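Local coordinates for SCO1/SenC family lipoprotein (Bacillus anthracis, PDB 4HDE) that probably binds copper and takes part in cytochrome c oxidase assembly or thiol redox chemistry, as thioredoxin-fold relatives of the SCO1/SenC family do, at residues K148-I153 with E159-D164; K57-A62 with V69-F74; P50-M55 with S98-L103. All coordinates share one frame; numbering follows the deposited sequence.

Interaction 1: K148-I153 with E159-D164; sequences KKYSGI and EDIIRD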
ATOM      1  N   LYS A 148      -9.784   3.370   7.096  1.00 13.50           N
ATOM      2  CA  LYS A 148     -10.737   2.707   6.202  1.00 14.06           C
ATOM      3  C   LYS A 148     -10.071   1.586   5.426  1.00 13.23           C
ATOM      4  O   LYS A 148      -8.869   1.634   5.162  1.00 14.64           O
ATOM      5  CB  LYS A 148     -11.323   3.718   5.206  1.00 16.30           C
ATOM      6  CG  LYS A 148     -12.178   4.816   5.829  1.00 18.08           C
ATOM      7  CD  LYS A 148     -13.468   4.215   6.341  1.00 25.47           C
ATOM      8  CE  LYS A 148     -14.596   5.216   6.374  1.00 35.19           C
ATOM      9  NZ  LYS A 148     -15.901   4.502   6.452  1.00 26.60           N
ATOM     10  N   LYS A 149     -10.868   0.588   5.058  1.00 15.11           N
ATOM     11  CA  LYS A 149     -10.450  -0.539   4.239  1.00 14.97           C
ATOM     12  C   LYS A 149     -11.409  -0.665   3.053  1.00 13.83           C
ATOM     13  O   LYS A 149     -12.630  -0.543   3.225  1.00 15.74           O
ATOM     14  CB  LYS A 149     -10.489  -1.826   5.078  1.00 18.30           C
ATOM     15  CG  LYS A 149     -10.024  -3.093   4.360  1.00 20.28           C
ATOM     16  CD  LYS A 149     -10.198  -4.337   5.223  1.00 24.33           C
ATOM     17  CE  LYS A 149     -11.566  -4.965   4.997  1.00 35.43           C
ATOM     18  NZ  LYS A 149     -11.725  -6.253   5.729  1.00 44.27           N
ATOM     19  N   TYR A 150     -10.874  -0.933   1.865  1.00 12.79           N
ATOM     20  CA  TYR A 150     -11.681  -1.065   0.648  1.00 12.77           C
ATOM     21  C   TYR A 150     -11.125  -2.208  -0.174  1.00 14.85           C
ATOM     22  O   TYR A 150      -9.965  -2.566  -0.010  1.00 15.29           O
ATOM     23  CB  TYR A 150     -11.590   0.189  -0.222  1.00 14.19           C
ATOM     24  CG  TYR A 150     -11.655   1.511   0.497  1.00 14.19           C
ATOM     25  CD1 TYR A 150     -12.862   2.154   0.710  1.00 14.98           C
ATOM     26  CD2 TYR A 150     -10.492   2.143   0.915  1.00 15.05           C
ATOM     27  CE1 TYR A 150     -12.910   3.392   1.353  1.00 14.51           C
ATOM     28  CE2 TYR A 150     -10.528   3.372   1.550  1.00 16.28           C
ATOM     29  CZ  TYR A 150     -11.736   3.990   1.758  1.00 15.96           C
ATOM     30  OH  TYR A 150     -11.756   5.217   2.387  1.00 16.83           O
ATOM     31  N   SER A 151     -11.912  -2.775  -1.082  1.00 14.19           N
ATOM     32  CA  SER A 151     -11.351  -3.798  -1.956  1.00 15.10           C
ATOM     33  C   SER A 151     -10.417  -3.198  -3.006  1.00 14.60           C
ATOM     34  O   SER A 151     -10.761  -2.238  -3.696  1.00 15.46           O
ATOM     35  CB  SER A 151     -12.440  -4.615  -2.644  1.00 16.29           C
ATOM     36  OG  SER A 151     -11.845  -5.600  -3.482  1.00 20.06           O
ATOM     37  N   GLY A 152      -9.234  -3.789  -3.140  1.00 16.25           N
ATOM     38  CA  GLY A 152      -8.300  -3.375  -4.169  1.00 16.16           C
ATOM     39  C   GLY A 152      -8.431  -4.166  -5.455  1.00 16.48           C
ATOM     40  O   GLY A 152      -7.711  -3.908  -6.413  1.00 19.30           O
ATOM     41  N   ILE A 153      -9.346  -5.129  -5.490  1.00 17.30           N
ATOM     42  CA  ILE A 153      -9.398  -6.050  -6.619  1.00 21.39           C
ATOM     43  C   ILE A 153     -10.801  -6.236  -7.202  1.00 24.31           C
ATOM     44  O   ILE A 153     -10.953  -6.501  -8.390  1.00 31.22           O
ATOM     45  CB  ILE A 153      -8.788  -7.431  -6.248  1.00 22.83           C
ATOM     46  CG1 ILE A 153      -8.676  -8.326  -7.482  1.00 30.89           C
ATOM     47  CG2 ILE A 153      -9.606  -8.119  -5.165  1.00 26.37           C
ATOM     48  CD1 ILE A 153      -7.608  -7.894  -8.466  1.00 29.55           C
ATOM     49  N   GLU A 159     -14.909   6.367  -5.891  1.00 14.35           N
ATOM     50  CA  GLU A 159     -15.609   7.554  -5.416  1.00 15.47           C
ATOM     51  C   GLU A 159     -15.679   7.618  -3.889  1.00 15.45           C
ATOM     52  O   GLU A 159     -15.518   8.691  -3.310  1.00 16.10           O
ATOM     53  CB  GLU A 159     -17.004   7.636  -6.041  1.00 17.62           C
ATOM     54  CG  GLU A 159     -16.992   7.831  -7.547  1.00 18.94           C
ATOM     55  CD  GLU A 159     -16.755   6.542  -8.331  1.00 19.44           C
ATOM     56  OE1 GLU A 159     -16.810   5.442  -7.735  1.00 19.91           O
ATOM     57  OE2 GLU A 159     -16.520   6.634  -9.553  1.00 21.06           O
ATOM     58  N   ASP A 160     -15.920   6.478  -3.240  1.00 14.95           N
ATOM     59  CA  ASP A 160     -15.894   6.388  -1.774  1.00 15.70           C
ATOM     60  C   ASP A 160     -14.532   6.797  -1.224  1.00 14.95           C
ATOM     61  O   ASP A 160     -14.434   7.549  -0.251  1.00 15.58           O
ATOM     62  CB  ASP A 160     -16.175   4.948  -1.312  1.00 18.92           C
ATOM     63  CG  ASP A 160     -17.655   4.584  -1.310  1.00 24.79           C
ATOM     64  OD1 ASP A 160     -18.485   5.379  -1.785  1.00 22.68           O
ATOM     65  OD2 ASP A 160     -17.984   3.471  -0.834  1.00 24.45           O
ATOM     66  N   ILE A 161     -13.475   6.262  -1.823  1.00 13.04           N
ATOM     67  CA  ILE A 161     -12.122   6.567  -1.370  1.00 13.52           C
ATOM     68  C   ILE A 161     -11.807   8.050  -1.520  1.00 13.05           C
ATOM     69  O   ILE A 161     -11.297   8.674  -0.588  1.00 14.70           O
ATOM     70  CB  ILE A 161     -11.072   5.718  -2.107  1.00 13.40           C
ATOM     71  CG1 ILE A 161     -11.380   4.225  -1.917  1.00 13.08           C
ATOM     72  CG2 ILE A 161      -9.674   6.058  -1.583  1.00 14.99           C
ATOM     73  CD1 ILE A 161     -10.505   3.293  -2.732  1.00 14.57           C
ATOM     74  N   ILE A 162     -12.134   8.616  -2.675  1.00 13.04           N
ATOM     75  CA  ILE A 162     -11.937  10.039  -2.916  1.00 14.37           C
ATOM     76  C   ILE A 162     -12.698  10.881  -1.883  1.00 15.15           C
ATOM     77  O   ILE A 162     -12.164  11.858  -1.346  1.00 15.75           O
ATOM     78  CB  ILE A 162     -12.368  10.411  -4.352  1.00 14.55           C
ATOM     79  CG1 ILE A 162     -11.394   9.819  -5.375  1.00 17.77           C
ATOM     80  CG2 ILE A 162     -12.465  11.918  -4.515  1.00 16.23           C
ATOM     81  CD1 ILE A 162     -10.001  10.413  -5.310  1.00 18.29           C
ATOM     82  N   ARG A 163     -13.953  10.513  -1.620  1.00 14.04           N
ATOM     83  CA  ARG A 163     -14.780  11.199  -0.625  1.00 15.38           C
ATOM     84  C   ARG A 163     -14.091  11.195   0.739  1.00 14.81           C
ATOM     85  O   ARG A 163     -14.020  12.220   1.426  1.00 15.50           O
ATOM     86  CB  ARG A 163     -16.157  10.514  -0.535  1.00 17.20           C
ATOM     87  CG  ARG A 163     -17.061  10.969   0.614  1.00 21.21           C
ATOM     88  CD  ARG A 163     -18.109   9.897   0.954  1.00 24.09           C
ATOM     89  NE  ARG A 163     -17.475   8.670   1.425  1.00 23.63           N
ATOM     90  CZ  ARG A 163     -18.039   7.466   1.399  1.00 20.68           C
ATOM     91  NH1 ARG A 163     -17.365   6.410   1.841  1.00 21.56           N
ATOM     92  NH2 ARG A 163     -19.269   7.313   0.919  1.00 21.61           N
ATOM     93  N   ASP A 164     -13.606  10.030   1.136  1.00 14.64           N
ATOM     94  CA  ASP A 164     -12.943   9.898   2.428  1.00 14.23           C
ATOM     95  C   ASP A 164     -11.636  10.703   2.501  1.00 14.85           C
ATOM     96  O   ASP A 164     -11.327  11.311   3.536  1.00 15.60           O
ATOM     97  CB  ASP A 164     -12.706   8.418   2.755  1.00 14.40           C
ATOM     98  CG  ASP A 164     -14.005   7.643   2.966  1.00 17.85           C
ATOM     99  OD1 ASP A 164     -15.050   8.258   3.246  1.00 19.54           O
ATOM    100  OD2 ASP A 164     -13.979   6.391   2.870  1.00 19.07           O
TER
HETATM  101  O   HOH W   1     -15.963   4.271   3.406  1.00 45.84           O

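Interaction 2: K57-A62 with V69-F74; sequences KLQKMA and VQFVSF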
ATOM      1  N   LYS A  57      -5.090   3.989 -10.963  1.00 12.73           N
ATOM      2  CA  LYS A  57      -6.290   4.747 -11.307  1.00 12.70           C
ATOM      3  C   LYS A  57      -6.634   5.684 -10.152  1.00 13.53           C
ATOM      4  O   LYS A  57      -6.942   6.860 -10.371  1.00 13.96           O
ATOM      5  CB  LYS A  57      -7.454   3.809 -11.611  1.00 13.37           C
ATOM      6  CG  LYS A  57      -8.731   4.550 -11.994  1.00 16.61           C
ATOM      7  CD  LYS A  57      -9.759   3.625 -12.638  1.00 16.30           C
ATOM      8  CE  LYS A  57     -11.097   4.333 -12.819  1.00 18.70           C
ATOM      9  NZ  LYS A  57     -11.007   5.566 -13.653  1.00 20.84           N
ATOM     10  N   LEU A  58      -6.541   5.182  -8.925  1.00 12.77           N
ATOM     11  CA  LEU A  58      -6.778   5.996  -7.743  1.00 12.87           C
ATOM     12  C   LEU A  58      -5.780   7.145  -7.657  1.00 13.18           C
ATOM     13  O   LEU A  58      -6.151   8.265  -7.316  1.00 12.80           O
ATOM     14  CB  LEU A  58      -6.709   5.128  -6.484  1.00 13.31           C
ATOM     15  CG  LEU A  58      -6.955   5.825  -5.148  1.00 12.93           C
ATOM     16  CD1 LEU A  58      -8.303   6.524  -5.139  1.00 15.23           C
ATOM     17  CD2 LEU A  58      -6.880   4.796  -4.040  1.00 15.48           C
ATOM     18  N   GLN A  59      -4.514   6.872  -7.960  1.00 11.70           N
ATOM     19  CA  GLN A  59      -3.475   7.893  -7.958  1.00 11.40           C
ATOM     20  C   GLN A  59      -3.818   9.022  -8.931  1.00 12.65           C
ATOM     21  O   GLN A  59      -3.731  10.209  -8.599  1.00 13.27           O
ATOM     22  CB  GLN A  59      -2.125   7.268  -8.319  1.00 12.87           C
ATOM     23  CG  GLN A  59      -0.974   8.259  -8.391  1.00 13.15           C
ATOM     24  CD  GLN A  59       0.306   7.657  -8.952  1.00 12.99           C
ATOM     25  OE1 GLN A  59       0.287   6.931  -9.950  1.00 13.00           O
ATOM     26  NE2 GLN A  59       1.438   7.996  -8.340  1.00 13.22           N
ATOM     27  N   LYS A  60      -4.221   8.654 -10.144  1.00 12.36           N
ATOM     28  CA  LYS A  60      -4.549   9.629 -11.169  1.00 13.52           C
ATOM     29  C   LYS A  60      -5.780  10.453 -10.766  1.00 13.11           C
ATOM     30  O   LYS A  60      -5.824  11.676 -10.939  1.00 14.26           O
ATOM     31  CB  LYS A  60      -4.787   8.909 -12.498  1.00 14.98           C
ATOM     32  CG  LYS A  60      -4.838   9.807 -13.705  1.00 20.20           C
ATOM     33  CD  LYS A  60      -5.108   8.997 -14.970  1.00 23.73           C
ATOM     34  CE  LYS A  60      -4.302   9.515 -16.148  1.00 41.74           C
ATOM     35  NZ  LYS A  60      -2.842   9.284 -15.950  1.00 42.48           N
HETATM   36  N   MSE A  61      -6.785   9.781 -10.224  1.00 13.47           N
HETATM   37  CA  MSE A  61      -8.013  10.462  -9.822  1.00 15.83           C
HETATM   38  C   MSE A  61      -7.759  11.423  -8.667  1.00 14.48           C
HETATM   39  O   MSE A  61      -8.313  12.527  -8.631  1.00 14.58           O
HETATM   40  CB  MSE A  61      -9.089   9.438  -9.459  1.00 15.80           C
HETATM   41  CG  MSE A  61      -9.611   8.658 -10.661  1.00 14.82           C
HETATM   42 SE   MSE A  61     -10.893   7.267 -10.203  0.64 19.71          SE
HETATM   43  CE  MSE A  61     -12.439   8.384  -9.764  1.00 23.26           C
ATOM     44  N   ALA A  62      -6.923  11.010  -7.724  1.00 13.66           N
ATOM     45  CA  ALA A  62      -6.607  11.876  -6.592  1.00 13.78           C
ATOM     46  C   ALA A  62      -5.877  13.128  -7.059  1.00 13.74           C
ATOM     47  O   ALA A  62      -6.172  14.235  -6.594  1.00 15.02           O
ATOM     48  CB  ALA A  62      -5.787  11.121  -5.547  1.00 14.58           C
ATOM     49  N   VAL A  69      -1.839  13.103  -1.512  1.00 13.87           N
ATOM     50  CA  VAL A  69      -1.800  11.851  -0.774  1.00 13.61           C
ATOM     51  C   VAL A  69      -0.591  11.029  -1.217  1.00 12.94           C
ATOM     52  O   VAL A  69       0.016  11.303  -2.252  1.00 14.76           O
ATOM     53  CB  VAL A  69      -3.088  11.043  -0.997  1.00 14.53           C
ATOM     54  CG1 VAL A  69      -4.306  11.846  -0.522  1.00 15.17           C
ATOM     55  CG2 VAL A  69      -3.232  10.681  -2.464  1.00 18.33           C
ATOM     56  N   GLN A  70      -0.257  10.016  -0.418  1.00 12.60           N
ATOM     57  CA  GLN A  70       0.839   9.095  -0.723  1.00 12.54           C
ATOM     58  C   GLN A  70       0.305   7.687  -0.928  1.00 11.04           C
ATOM     59  O   GLN A  70      -0.729   7.310  -0.382  1.00 12.95           O
ATOM     60  CB  GLN A  70       1.841   9.058   0.433  1.00 12.50           C
ATOM     61  CG  GLN A  70       2.522  10.388   0.692  1.00 14.57           C
ATOM     62  CD  GLN A  70       3.471  10.785  -0.415  1.00 13.77           C
ATOM     63  OE1 GLN A  70       4.241   9.962  -0.924  1.00 14.70           O
ATOM     64  NE2 GLN A  70       3.441  12.061  -0.787  1.00 14.64           N
ATOM     65  N   PHE A  71       1.036   6.912  -1.724  1.00 11.41           N
ATOM     66  CA  PHE A  71       0.724   5.511  -1.960  1.00 11.36           C
ATOM     67  C   PHE A  71       1.899   4.664  -1.542  1.00 10.44           C
ATOM     68  O   PHE A  71       3.052   5.021  -1.797  1.00 11.39           O
ATOM     69  CB  PHE A  71       0.375   5.293  -3.433  1.00 13.20           C
ATOM     70  CG  PHE A  71      -0.879   6.012  -3.844  1.00 11.78           C
ATOM     71  CD1 PHE A  71      -2.108   5.420  -3.660  1.00 12.16           C
ATOM     72  CD2 PHE A  71      -0.825   7.304  -4.341  1.00 12.46           C
ATOM     73  CE1 PHE A  71      -3.274   6.099  -4.000  1.00 13.24           C
ATOM     74  CE2 PHE A  71      -1.979   7.980  -4.679  1.00 12.25           C
ATOM     75  CZ  PHE A  71      -3.194   7.381  -4.503  1.00 13.83           C
ATOM     76  N   VAL A  72       1.593   3.555  -0.878  1.00 10.75           N
ATOM     77  CA  VAL A  72       2.621   2.647  -0.385  1.00 11.28           C
ATOM     78  C   VAL A  72       2.201   1.221  -0.670  1.00 11.85           C
ATOM     79  O   VAL A  72       1.099   0.811  -0.318  1.00 13.31           O
ATOM     80  CB  VAL A  72       2.846   2.823   1.133  1.00 12.23           C
ATOM     81  CG1 VAL A  72       3.862   1.807   1.669  1.00 14.72           C
ATOM     82  CG2 VAL A  72       3.292   4.248   1.445  1.00 13.40           C
ATOM     83  N   SER A  73       3.092   0.472  -1.315  1.00 11.42           N
ATOM     84  CA  SER A  73       2.875  -0.955  -1.551  1.00 11.66           C
ATOM     85  C   SER A  73       3.959  -1.742  -0.831  1.00 11.85           C
ATOM     86  O   SER A  73       5.143  -1.557  -1.111  1.00 14.08           O
ATOM     87  CB  SER A  73       2.949  -1.278  -3.044  1.00 12.19           C
ATOM     88  OG  SER A  73       1.958  -0.558  -3.779  1.00 14.07           O
ATOM     89  N   PHE A  74       3.567  -2.624   0.079  1.00 11.90           N
ATOM     90  CA  PHE A  74       4.529  -3.456   0.799  1.00 12.45           C
ATOM     91  C   PHE A  74       4.701  -4.773   0.065  1.00 12.27           C
ATOM     92  O   PHE A  74       3.701  -5.450  -0.195  1.00 13.51           O
ATOM     93  CB  PHE A  74       4.042  -3.784   2.216  1.00 13.07           C
ATOM     94  CG  PHE A  74       3.818  -2.585   3.096  1.00 12.54           C
ATOM     95  CD1 PHE A  74       4.874  -2.016   3.793  1.00 13.36           C
ATOM     96  CD2 PHE A  74       2.546  -2.059   3.267  1.00 12.99           C
ATOM     97  CE1 PHE A  74       4.678  -0.923   4.616  1.00 12.94           C
ATOM     98  CE2 PHE A  74       2.342  -0.952   4.098  1.00 14.88           C
ATOM     99  CZ  PHE A  74       3.415  -0.395   4.775  1.00 13.24           C
TER

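Interaction 3: P50-M55 with S98-L103; sequences PMTANM and SNWNLL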
ATOM      1  N   PRO A  50      -3.508  -6.405 -11.489  1.00 14.13           N
ATOM      2  CA  PRO A  50      -4.728  -5.579 -11.506  1.00 13.97           C
ATOM      3  C   PRO A  50      -4.882  -4.694 -10.265  1.00 13.34           C
ATOM      4  O   PRO A  50      -5.363  -3.576 -10.402  1.00 14.38           O
ATOM      5  CB  PRO A  50      -5.868  -6.593 -11.605  1.00 16.26           C
ATOM      6  CG  PRO A  50      -5.257  -7.935 -11.393  1.00 20.48           C
ATOM      7  CD  PRO A  50      -3.788  -7.838 -11.691  1.00 15.19           C
HETATM    8  N   MSE A  51      -4.472  -5.159  -9.089  1.00 13.48           N
HETATM    9  CA  MSE A  51      -4.479  -4.305  -7.900  1.00 13.36           C
HETATM   10  C   MSE A  51      -3.662  -3.047  -8.137  1.00 13.25           C
HETATM   11  O   MSE A  51      -4.056  -1.941  -7.742  1.00 12.82           O
HETATM   12  CB  MSE A  51      -3.884  -5.036  -6.689  1.00 16.41           C
HETATM   13  CG  MSE A  51      -4.774  -6.076  -6.052  1.00 17.76           C
HETATM   14 SE   MSE A  51      -3.897  -7.010  -4.581  0.59 19.54          SE
HETATM   15  CE  MSE A  51      -3.679  -5.492  -3.401  1.00 18.66           C
ATOM     16  N   THR A  52      -2.485  -3.225  -8.726  1.00 12.76           N
ATOM     17  CA  THR A  52      -1.594  -2.108  -8.940  1.00 13.19           C
ATOM     18  C   THR A  52      -2.171  -1.160  -9.988  1.00 12.87           C
ATOM     19  O   THR A  52      -2.076   0.061  -9.837  1.00 13.01           O
ATOM     20  CB  THR A  52      -0.190  -2.592  -9.311  1.00 12.72           C
ATOM     21  OG1 THR A  52       0.294  -3.460  -8.268  1.00 14.40           O
ATOM     22  CG2 THR A  52       0.753  -1.417  -9.442  1.00 13.72           C
ATOM     23  N   ALA A  53      -2.801  -1.700 -11.029  1.00 12.34           N
ATOM     24  CA  ALA A  53      -3.489  -0.841 -11.990  1.00 12.96           C
ATOM     25  C   ALA A  53      -4.618  -0.061 -11.311  1.00 13.38           C
ATOM     26  O   ALA A  53      -4.874   1.109 -11.642  1.00 13.21           O
ATOM     27  CB  ALA A  53      -4.026  -1.659 -13.139  1.00 15.13           C
ATOM     28  N   ASN A  54      -5.313  -0.700 -10.375  1.00 13.26           N
ATOM     29  CA  ASN A  54      -6.383  -0.016  -9.653  1.00 12.19           C
ATOM     30  C   ASN A  54      -5.826   1.093  -8.761  1.00 12.47           C
ATOM     31  O   ASN A  54      -6.379   2.194  -8.680  1.00 12.86           O
ATOM     32  CB  ASN A  54      -7.209  -1.004  -8.832  1.00 14.94           C
ATOM     33  CG  ASN A  54      -7.966  -1.990  -9.693  1.00 15.80           C
ATOM     34  OD1 ASN A  54      -8.187  -1.763 -10.882  1.00 17.19           O
ATOM     35  ND2 ASN A  54      -8.371  -3.102  -9.094  1.00 18.36           N
HETATM   36  N   MSE A  55      -4.714   0.820  -8.099  1.00 12.04           N
HETATM   37  CA  MSE A  55      -4.071   1.849  -7.322  1.00 11.40           C
HETATM   38  C   MSE A  55      -3.603   2.999  -8.219  1.00 11.45           C
HETATM   39  O   MSE A  55      -3.709   4.163  -7.839  1.00 12.60           O
HETATM   40  CB  MSE A  55      -2.924   1.270  -6.498  1.00 13.16           C
HETATM   41  CG  MSE A  55      -2.290   2.303  -5.566  1.00 14.32           C
HETATM   42 SE   MSE A  55      -1.150   1.570  -4.167  0.61 15.06          SE
HETATM   43  CE  MSE A  55      -2.546   1.102  -2.879  1.00 18.60           C
ATOM     44  N   SER A  98       6.462   9.951  -7.735  1.00 16.75           N
ATOM     45  CA  SER A  98       6.801  10.999  -6.781  1.00 17.97           C
ATOM     46  C   SER A  98       6.094  10.775  -5.441  1.00 16.07           C
ATOM     47  O   SER A  98       6.621  11.127  -4.385  1.00 16.76           O
ATOM     48  CB  SER A  98       6.453  12.381  -7.334  1.00 19.79           C
ATOM     49  OG  SER A  98       5.055  12.520  -7.493  1.00 21.08           O
ATOM     50  N   ASN A  99       4.901  10.190  -5.486  1.00 12.95           N
ATOM     51  CA  ASN A  99       4.141   9.904  -4.272  1.00 13.04           C
ATOM     52  C   ASN A  99       3.773   8.427  -4.145  1.00 11.24           C
ATOM     53  O   ASN A  99       2.752   8.094  -3.561  1.00 13.44           O
ATOM     54  CB  ASN A  99       2.874  10.762  -4.201  1.00 12.60           C
ATOM     55  CG  ASN A  99       1.865  10.407  -5.287  1.00 11.56           C
ATOM     56  OD1 ASN A  99       2.231   9.893  -6.345  1.00 12.49           O
ATOM     57  ND2 ASN A  99       0.594  10.677  -5.030  1.00 13.73           N
ATOM     58  N   TRP A 100       4.586   7.539  -4.712  1.00 11.17           N
ATOM     59  CA  TRP A 100       4.301   6.108  -4.608  1.00 11.45           C
ATOM     60  C   TRP A 100       5.599   5.374  -4.309  1.00 13.15           C
ATOM     61  O   TRP A 100       6.530   5.374  -5.124  1.00 13.41           O
ATOM     62  CB  TRP A 100       3.693   5.577  -5.908  1.00 13.05           C
ATOM     63  CG  TRP A 100       3.029   4.216  -5.829  1.00 12.04           C
ATOM     64  CD1 TRP A 100       3.187   3.250  -4.866  1.00 12.91           C
ATOM     65  CD2 TRP A 100       2.097   3.695  -6.769  1.00 12.37           C
ATOM     66  NE1 TRP A 100       2.402   2.153  -5.168  1.00 12.56           N
ATOM     67  CE2 TRP A 100       1.721   2.411  -6.330  1.00 12.19           C
ATOM     68  CE3 TRP A 100       1.531   4.196  -7.948  1.00 13.35           C
ATOM     69  CZ2 TRP A 100       0.820   1.617  -7.032  1.00 13.12           C
ATOM     70  CZ3 TRP A 100       0.631   3.407  -8.639  1.00 13.49           C
ATOM     71  CH2 TRP A 100       0.284   2.133  -8.178  1.00 13.58           C
ATOM     72  N   ASN A 101       5.660   4.775  -3.124  1.00 11.73           N
ATOM     73  CA  ASN A 101       6.827   4.011  -2.704  1.00 12.62           C
ATOM     74  C   ASN A 101       6.466   2.554  -2.510  1.00 12.77           C
ATOM     75  O   ASN A 101       5.467   2.236  -1.864  1.00 14.99           O
ATOM     76  CB  ASN A 101       7.407   4.600  -1.419  1.00 13.59           C
ATOM     77  CG  ASN A 101       8.110   5.896  -1.663  1.00 14.05           C
ATOM     78  OD1 ASN A 101       9.300   5.911  -1.980  1.00 16.78           O
ATOM     79  ND2 ASN A 101       7.379   7.004  -1.555  1.00 14.19           N
ATOM     80  N   LEU A 102       7.254   1.674  -3.119  1.00 12.35           N
ATOM     81  CA  LEU A 102       7.083   0.231  -2.970  1.00 12.18           C
ATOM     82  C   LEU A 102       8.221  -0.229  -2.075  1.00 12.91           C
ATOM     83  O   LEU A 102       9.376   0.134  -2.304  1.00 13.30           O
ATOM     84  CB  LEU A 102       7.114  -0.471  -4.332  1.00 11.99           C
ATOM     85  CG  LEU A 102       5.979  -0.077  -5.278  1.00 13.86           C
ATOM     86  CD1 LEU A 102       6.317   1.171  -6.093  1.00 16.82           C
ATOM     87  CD2 LEU A 102       5.680  -1.231  -6.201  1.00 17.76           C
ATOM     88  N   LEU A 103       7.893  -1.002  -1.044  1.00 12.53           N
ATOM     89  CA  LEU A 103       8.819  -1.258   0.054  1.00 12.12           C
ATOM     90  C   LEU A 103       9.218  -2.726   0.177  1.00 11.98           C
ATOM     91  O   LEU A 103       8.451  -3.642  -0.139  1.00 12.98           O
ATOM     92  CB  LEU A 103       8.213  -0.764   1.375  1.00 12.78           C
ATOM     93  CG  LEU A 103       7.769   0.702   1.404  1.00 11.67           C
ATOM     94  CD1 LEU A 103       7.236   1.090   2.784  1.00 12.87           C
ATOM     95  CD2 LEU A 103       8.901   1.628   0.991  1.00 13.71           C
TER

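Interaction 1: K148-I153 with E159-D164
Asp164 OD2 takes two hydrogen bonds, the shorter from Tyr150 OH at 2.6 Å. The phenol comes in on the anti lone pair, and ring and carboxylate planes lie only 28° apart, so the acid sits nearly flat at the hydroxyl edge. The second donor to OD2 is a water, 3.0 Å away, which itself accepts a hydrogen bond from Lys148 NZ. Lysine and aspartate are thus joined through water; NZ also donates to the backbone O of Arg5, and its 4.5 Å from OD2 is too long for a salt bridge. The other oxygen of Asp164 is held by its helix neighbour: Arg163 NE and NH1 both reach OD1, approaching side-on from one face of the carboxylate. This would probably help keep the acid ionised.

Below the polar end, Ile161 covers one face of the Tyr150 ring. Its CG1 stands 3.4 Å from the ring centroid and 2° off the normal, a centred CH-pi contact. Tyr150 CG lies anti to its carbonyl carbon (chi1 -42°), which brings the ring under that methylene and its hydroxyl to the acid. The axes of strand 148-151 and helix 159-164 run nearly antiparallel and approach to 10.1 Å. The arrangement is that of a thioredoxin-fold C-terminal beta-beta-alpha unit, in which helix 158-169 turns back over hairpin strand 146-151.

Interaction 2: K57-A62 with V69-F74
The Phe71 ring meets helix 57-62 with its outer end, where Leu58 and Gln59 approach it in different ways. Leu58 lies at the rim: its CD2 is near the ring plane and 3.8 Å from Phe71 CE1, a contact of edge carbon with methyl. Gln59 instead makes an off-centre CH-pi contact, its CB 4.2 Å from the Phe71 centroid and 30° from the ring normal. The closest atom is in the main chain: Gln59 CA lies 3.5 Å from Phe71 CZ, obliquely to the ring, so the phenyl tip abuts the helix backbone.

Gln59 CG is anti to the backbone N (chi1 178°), and the chain runs on extended past the Phe71 CE2 corner. Its amide ends beyond the ring with the two planes 75° apart, and is engaged elsewhere: OE1 is bonded to Thr94 OG1, while NE2 bonds to Asp96 O and Asn99 OD1. The aliphatic part of this glutamine therefore packs on the phenylalanine while its buried polar end ties the helix to the residues leading into strand 100-103.

One turn further along, Ala62 CB meets Val69 CG2 at 4.0 Å, a small methyl-to-methyl contact, where Ala62 CA and Val69 CA are 7.5 Å apart. No hydrogen bond crosses between the segments; the interface is apolar and all five touching residues are buried. Such an interface is expected where the helix of a beta-alpha-beta crossover lies on its own sheet, here helix 48-64, which connects the parallel neighbouring strands 35-40 and 70-75 of the thioredoxin-like fold.

Interaction 3: P50-M55 with S98-L103
This is a buried Met-aromatic contact between helix 48-64 and strand 100-103, an outermost strand of the central sheet, with Met55 (a selenomethionine in the crystal) laid against the indole of Trp100. The selenium is 3.5 Å from Trp100 CZ2. It lies 4.3 Å from the centroid of the six-membered ring and 46° off the normal, an oblique approach rather than a seat above the centre. Met55 CG is the atom placed over a face: it stands 3.4 Å above the indole plane, displaced toward the CZ2 rim. With CG anti to the backbone N (chi1 -175°) and the chain extended through chi2, CG and the selenium lie along the CZ2 side of the indole; the bend comes only beyond, at chi3, and turns the terminal methyl.

Thr52 supplies the second group. Its backbone O lies near the ring plane at the far edge of the indole, 3.6 Å from Trp100 CH2, and its CG2 methyl touches the same carbon at 3.8 Å. The hydroxyl serves another purpose, since Thr52 OG1 is bonded to Cys48 O one turn back in the helix. The indole nitrogen likewise has its polar partner in the sheet: Trp100 NE1 is hydrogen-bonded to Ser73 OG, which ties the ring to the neighbouring strand while its benzo end reaches the helix.

The CA atoms of Met55 and Trp100 are 9.8 Å apart, a gap bridged by the long side chains. Cys48, at the start of this helix, closes a CxxxC sequence of the kind relatives use for copper or thiol chemistry, and the packing is that of the helix following this sequence in a thioredoxin-like fold, set on the central sheet.

In the fold
Interactions 2 and 3 use successive turns of helix 48-64 and neighbouring parallel strands, with centres about 6 Å apart; the Phe71 N to Asn99 O distance of 2.8 Å reflects the sheet pairing that joins them. Interaction 1 lies toward the other edge of the same sheet, its centre about 11 Å from that of interaction 2 and about 14 Å from that of interaction 3. Helix 158-169 meets helix 48-64 where Ile161 CG2 touches Leu58 CD1 at 3.8 Å. Nearer the cysteine-bearing end of helix 48-64, Asn54 ND2 probably bonds Gly152 O at 2.9 Å, linking interactions 1 and 3. Together the contacts set two helices on one sheet.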